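Local coordinates for RNA polymerase II subunit A C-terminal domain phosphatase SSU72 (Homo sapiens, PDB 4H3K), which dephosphorylates the C-terminal domain of RNA polymerase II and takes part in RNA processing and transcription termination, at residues S52-L64 and K112-F125. The protein carries 1 engineered substitution. Sequence-based numbering, arbitrary orientation.
Sequences SVRSFGTGTHVKL and KPRPERFQNCKDLF
Phe56 and Arg54 both set CG anti to their own carbonyl carbon (chi1 -57° and -54°), which brings the Phe56 ring against Phe118 and Cys121 and the Arg54 chain against Phe125; bends at chi2 and chi3 then bring one face of the guanidinium to Phe56 CZ, offset toward the guanidinium rim. Phe118 directs its edge at the face of Phe56 in a T-shaped stack, centroids 5.7 Å apart. Phe56 CE1 meets Cys121 CB at 3.5 Å, while Phe125 CZ sits at the ring's edge, 3.7 Å from CE2. An alanine in place of Phe56 would remove the ring that these three side chains share and would probably leave the Arg54 guanidinium less firmly positioned. That group makes salt bridges to Asp123, through NH1 at a modelled distance too short to trust in detail, and to Glu116, where the NH2 to OE1 bond is weak at 3.1 Å. Glu116 OE2 takes Lys112 NZ (2.7 Å) on its anti lone pair and separately accepts from a water, which in turn accepts from Arg54 NE and Ser55 N. Lys112 NZ donates to Ser55 OG, which also bonds His43. Gly57 N donates to Glu116 O at 2.8 Å and Phe118 N to Gly57 O at 2.9 Å, a single beta bridge tying the loop before strand 127-130 to edge strand 52-57. With two cationic and two anionic side chains, the network's charges probably offset one another.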
loop_
_atom_site.group_PDB
_atom_site.type_symbol
_atom_site.label_atom_id
_atom_site.label_comp_id
_atom_site.label_asym_id
_atom_site.label_seq_id
_atom_site.Cartn_x
_atom_site.Cartn_y
_atom_site.Cartn_z
ATOM N N SER B 52 10.838 4.959 14.366
ATOM C CA SER B 52 10.151 6.066 13.770
ATOM C C SER B 52 8.677 5.733 13.943
ATOM O O SER B 52 8.197 4.746 13.420
ATOM C CB SER B 52 10.547 6.138 12.288
ATOM O OG SER B 52 9.680 6.997 11.575
ATOM N N VAL B 53 7.983 6.523 14.742
ATOM C CA VAL B 53 6.610 6.228 15.101
ATOM C C VAL B 53 5.713 7.470 15.066
ATOM O O VAL B 53 6.139 8.552 15.407
ATOM C CB VAL B 53 6.539 5.475 16.461
ATOM C CG1 VAL B 53 7.290 6.218 17.576
ATOM C CG2 VAL B 53 5.077 5.145 16.870
ATOM N N ARG B 54 4.476 7.281 14.617
ATOM C CA ARG B 54 3.444 8.287 14.725
ATOM C C ARG B 54 2.238 7.571 15.340
ATOM O O ARG B 54 2.149 6.336 15.319
ATOM C CB ARG B 54 3.068 8.854 13.349
ATOM C CG ARG B 54 4.221 9.422 12.487
ATOM C CD ARG B 54 4.291 10.938 12.460
ATOM N NE ARG B 54 2.996 11.631 12.618
ATOM C CZ ARG B 54 2.277 12.193 11.642
ATOM N NH1 ARG B 54 2.654 12.139 10.364
ATOM N NH2 ARG B 54 1.145 12.816 11.949
ATOM N N SER B 55 1.318 8.346 15.893
ATOM C CA SER B 55 0.171 7.769 16.539
ATOM C C SER B 55 -1.083 8.555 16.210
ATOM O O SER B 55 -1.020 9.755 15.922
ATOM C CB SER B 55 0.403 7.721 18.049
ATOM O OG SER B 55 0.429 9.022 18.585
ATOM N N PHE B 56 -2.227 7.864 16.235
ATOM C CA PHE B 56 -3.483 8.421 15.747
ATOM C C PHE B 56 -4.631 7.804 16.500
ATOM O O PHE B 56 -4.462 6.791 17.183
ATOM C CB PHE B 56 -3.682 8.117 14.240
ATOM C CG PHE B 56 -2.570 8.614 13.370
ATOM C CD1 PHE B 56 -2.567 9.932 12.928
ATOM C CD2 PHE B 56 -1.512 7.757 13.007
ATOM C CE1 PHE B 56 -1.537 10.412 12.129
ATOM C CE2 PHE B 56 -0.479 8.206 12.215
ATOM C CZ PHE B 56 -0.487 9.544 11.757
ATOM N N GLY B 57 -5.804 8.416 16.349
ATOM C CA GLY B 57 -7.060 7.816 16.794
ATOM C C GLY B 57 -8.041 7.747 15.618
ATOM O O GLY B 57 -8.001 8.580 14.727
ATOM N N THR B 58 -8.915 6.746 15.608
ATOM C CA THR B 58 -9.938 6.656 14.571
ATOM C C THR B 58 -11.322 7.071 15.034
ATOM O O THR B 58 -12.244 7.122 14.214
ATOM C CB THR B 58 -10.088 5.235 14.040
ATOM O OG1 THR B 58 -10.279 4.351 15.146
ATOM C CG2 THR B 58 -8.834 4.832 13.220
ATOM N N GLY B 59 -11.482 7.350 16.332
ATOM C CA GLY B 59 -12.794 7.703 16.867
ATOM C C GLY B 59 -13.343 8.995 16.271
ATOM O O GLY B 59 -12.588 9.864 15.796
ATOM N N THR B 60 -14.667 9.128 16.303
ATOM C CA THR B 60 -15.334 10.352 15.897
ATOM C C THR B 60 -14.948 11.540 16.794
ATOM O O THR B 60 -14.983 12.697 16.373
ATOM C CB THR B 60 -16.874 10.112 15.932
ATOM O OG1 THR B 60 -17.179 9.033 15.005
ATOM C CG2 THR B 60 -17.612 11.321 15.477
ATOM N N HIS B 61 -14.606 11.238 18.044
ATOM C CA HIS B 61 -14.281 12.250 19.044
ATOM C C HIS B 61 -13.360 11.622 20.089
ATOM O O HIS B 61 -13.151 10.408 20.101
ATOM C CB HIS B 61 -15.552 12.762 19.727
ATOM C CG HIS B 61 -16.405 11.665 20.287
ATOM N ND1 HIS B 61 -16.293 11.225 21.589
ATOM C CD2 HIS B 61 -17.351 10.892 19.708
ATOM C CE1 HIS B 61 -17.153 10.245 21.796
ATOM N NE2 HIS B 61 -17.799 10.017 20.668
ATOM N N VAL B 62 -12.842 12.465 20.966
ATOM C CA VAL B 62 -11.943 12.050 22.026
ATOM C C VAL B 62 -12.756 11.801 23.271
ATOM O O VAL B 62 -13.645 12.587 23.621
ATOM C CB VAL B 62 -10.910 13.146 22.307
ATOM C CG1 VAL B 62 -10.089 12.858 23.590
ATOM C CG2 VAL B 62 -10.000 13.302 21.085
ATOM N N LYS B 63 -12.460 10.689 23.922
ATOM C CA LYS B 63 -13.130 10.277 25.122
ATOM C C LYS B 63 -12.052 10.133 26.212
ATOM O O LYS B 63 -10.955 9.605 25.972
ATOM C CB LYS B 63 -13.868 8.964 24.847
ATOM C CG LYS B 63 -14.794 8.493 25.958
ATOM C CD LYS B 63 -14.830 6.956 26.068
ATOM C CE LYS B 63 -16.016 6.326 25.322
ATOM N NZ LYS B 63 -16.050 6.567 23.830
ATOM N N LEU B 64 -12.356 10.640 27.393
ATOM C CA LEU B 64 -11.539 10.410 28.558
ATOM C C LEU B 64 -12.478 9.909 29.650
ATOM O O LEU B 64 -13.658 10.307 29.669
ATOM C CB LEU B 64 -10.900 11.725 28.989
ATOM C CG LEU B 64 -9.459 12.106 28.644
ATOM C CD1 LEU B 64 -8.729 11.096 27.773
ATOM C CD2 LEU B 64 -9.333 13.547 28.106
ATOM N N LYS B 112 3.475 15.517 21.808
ATOM C CA LYS B 112 2.927 16.290 20.713
ATOM C C LYS B 112 1.768 17.117 21.247
ATOM O O LYS B 112 1.234 16.811 22.304
ATOM C CB LYS B 112 2.476 15.359 19.568
ATOM C CG LYS B 112 1.293 14.475 19.917
ATOM C CD LYS B 112 1.060 13.438 18.810
ATOM C CE LYS B 112 -0.268 12.734 18.988
ATOM N NZ LYS B 112 -0.535 11.743 17.861
ATOM N N PRO B 113 1.376 18.175 20.527
ATOM C CA PRO B 113 0.432 19.095 21.183
ATOM C C PRO B 113 -1.037 18.641 21.236
ATOM O O PRO B 113 -1.762 19.031 22.159
ATOM C CB PRO B 113 0.587 20.387 20.381
ATOM C CG PRO B 113 1.063 19.962 19.052
ATOM C CD PRO B 113 1.888 18.716 19.254
ATOM N N ARG B 114 -1.482 17.821 20.282
ATOM C CA ARG B 114 -2.869 17.353 20.277
ATOM C C ARG B 114 -3.052 15.958 19.685
ATOM O O ARG B 114 -2.209 15.490 18.913
ATOM C CB ARG B 114 -3.801 18.357 19.566
ATOM C CG ARG B 114 -3.477 18.577 18.113
ATOM C CD ARG B 114 -4.563 19.358 17.379
ATOM N NE ARG B 114 -4.408 19.134 15.942
ATOM C CZ ARG B 114 -4.953 18.125 15.248
ATOM N NH1 ARG B 114 -5.753 17.223 15.824
ATOM N NH2 ARG B 114 -4.707 18.028 13.952
ATOM N N PRO B 115 -4.145 15.274 20.078
ATOM C CA PRO B 115 -4.437 13.979 19.461
ATOM C C PRO B 115 -4.676 14.177 17.960
ATOM O O PRO B 115 -5.111 15.250 17.554
ATOM C CB PRO B 115 -5.709 13.532 20.178
ATOM C CG PRO B 115 -6.366 14.793 20.632
ATOM C CD PRO B 115 -5.184 15.666 21.048
ATOM N N GLU B 116 -4.342 13.172 17.153
ATOM C CA GLU B 116 -4.479 13.258 15.706
ATOM C C GLU B 116 -5.432 12.182 15.170
ATOM O O GLU B 116 -5.345 11.022 15.586
ATOM C CB GLU B 116 -3.104 13.131 15.031
ATOM C CG GLU B 116 -2.125 14.266 15.440
ATOM C CD GLU B 116 -0.701 13.975 15.029
ATOM O OE1 GLU B 116 -0.246 14.589 14.062
ATOM O OE2 GLU B 116 -0.033 13.130 15.645
ATOM N N ARG B 117 -6.326 12.589 14.268
ATOM C CA ARG B 117 -7.223 11.680 13.587
ATOM C C ARG B 117 -6.498 10.976 12.444
ATOM O O ARG B 117 -5.946 11.642 11.541
ATOM C CB ARG B 117 -8.415 12.410 12.975
ATOM C CG ARG B 117 -9.334 13.076 13.976
ATOM C CD ARG B 117 -10.672 13.587 13.356
ATOM N NE ARG B 117 -11.316 12.737 12.333
ATOM C CZ ARG B 117 -11.931 11.570 12.546
ATOM N NH1 ARG B 117 -11.967 11.036 13.753
ATOM N NH2 ARG B 117 -12.512 10.938 11.536
ATOM N N PHE B 118 -6.529 9.648 12.468
ATOM C CA PHE B 118 -5.959 8.844 11.378
ATOM C C PHE B 118 -6.512 9.233 9.992
ATOM O O PHE B 118 -5.776 9.339 9.004
ATOM C CB PHE B 118 -6.264 7.363 11.616
ATOM C CG PHE B 118 -5.612 6.454 10.620
ATOM C CD1 PHE B 118 -4.318 5.982 10.837
ATOM C CD2 PHE B 118 -6.296 6.051 9.480
ATOM C CE1 PHE B 118 -3.708 5.133 9.900
ATOM C CE2 PHE B 118 -5.713 5.206 8.555
ATOM C CZ PHE B 118 -4.406 4.749 8.757
ATOM N N GLN B 119 -7.822 9.409 9.930
ATOM C CA GLN B 119 -8.484 9.672 8.652
ATOM C C GLN B 119 -8.031 11.003 8.034
ATOM O O GLN B 119 -8.268 11.235 6.849
ATOM C CB GLN B 119 -10.011 9.601 8.795
ATOM C CG GLN B 119 -10.533 8.224 9.214
ATOM C CD GLN B 119 -10.689 7.997 10.735
ATOM O OE1 GLN B 119 -11.555 7.240 11.135
ATOM N NE2 GLN B 119 -9.859 8.633 11.559
ATOM N N ASN B 120 -7.362 11.852 8.822
ATOM C CA ASN B 120 -6.870 13.162 8.326
ATOM C C ASN B 120 -5.447 13.177 7.854
ATOM O O ASN B 120 -5.030 14.138 7.210
ATOM C CB ASN B 120 -6.982 14.264 9.382
ATOM C CG ASN B 120 -8.398 14.573 9.752
ATOM O OD1 ASN B 120 -9.329 14.390 8.952
ATOM N ND2 ASN B 120 -8.586 15.031 10.985
ATOM N N CYS B 121 -4.683 12.152 8.199
ATOM C CA CYS B 121 -3.267 12.144 7.839
ATOM C C CYS B 121 -3.013 11.431 6.520
ATOM O O CYS B 121 -3.807 10.586 6.098
ATOM C CB CYS B 121 -2.412 11.521 8.945
ATOM S SG CYS B 121 -0.637 11.838 8.753
ATOM N N LYS B 122 -1.871 11.760 5.920
ATOM C CA LYS B 122 -1.483 11.337 4.572
ATOM C C LYS B 122 -0.049 10.759 4.524
ATOM O O LYS B 122 0.551 10.667 3.445
ATOM C CB LYS B 122 -1.583 12.540 3.621
ATOM C CG LYS B 122 -0.745 13.796 4.059
ATOM C CD LYS B 122 -0.663 13.976 5.608
ATOM C CE LYS B 122 -0.614 15.440 6.038
ATOM N NZ LYS B 122 0.785 15.848 6.374
ATOM N N ASP B 123 0.491 10.382 5.684
ATOM C CA ASP B 123 1.852 9.838 5.802
ATOM C C ASP B 123 1.917 8.369 5.378
ATOM O O ASP B 123 0.903 7.685 5.425
ATOM C CB ASP B 123 2.303 9.947 7.251
ATOM C CG ASP B 123 3.673 10.556 7.389
ATOM O OD1 ASP B 123 4.540 10.250 6.545
ATOM O OD2 ASP B 123 3.868 11.337 8.355
ATOM N N LEU B 124 3.097 7.890 4.969
ATOM C CA LEU B 124 3.283 6.467 4.647
ATOM C C LEU B 124 3.965 5.698 5.772
ATOM O O LEU B 124 4.917 6.199 6.395
ATOM C CB LEU B 124 4.078 6.267 3.349
ATOM C CG LEU B 124 3.644 7.047 2.095
ATOM C CD1 LEU B 124 4.526 6.709 0.886
ATOM C CD2 LEU B 124 2.188 6.769 1.785
ATOM N N PHE B 125 3.471 4.485 6.026
ATOM C CA PHE B 125 4.081 3.573 6.990
ATOM C C PHE B 125 4.383 2.205 6.371
ATOM O O PHE B 125 3.847 1.836 5.318
ATOM C CB PHE B 125 3.139 3.423 8.192
ATOM C CG PHE B 125 2.790 4.734 8.806
ATOM C CD1 PHE B 125 3.700 5.374 9.645
ATOM C CD2 PHE B 125 1.620 5.378 8.468
ATOM C CE1 PHE B 125 3.406 6.604 10.198
ATOM C CE2 PHE B 125 1.326 6.646 9.001
ATOM C CZ PHE B 125 2.223 7.247 9.868
HETATM O O HOH W 1 2.105 11.218 15.709
#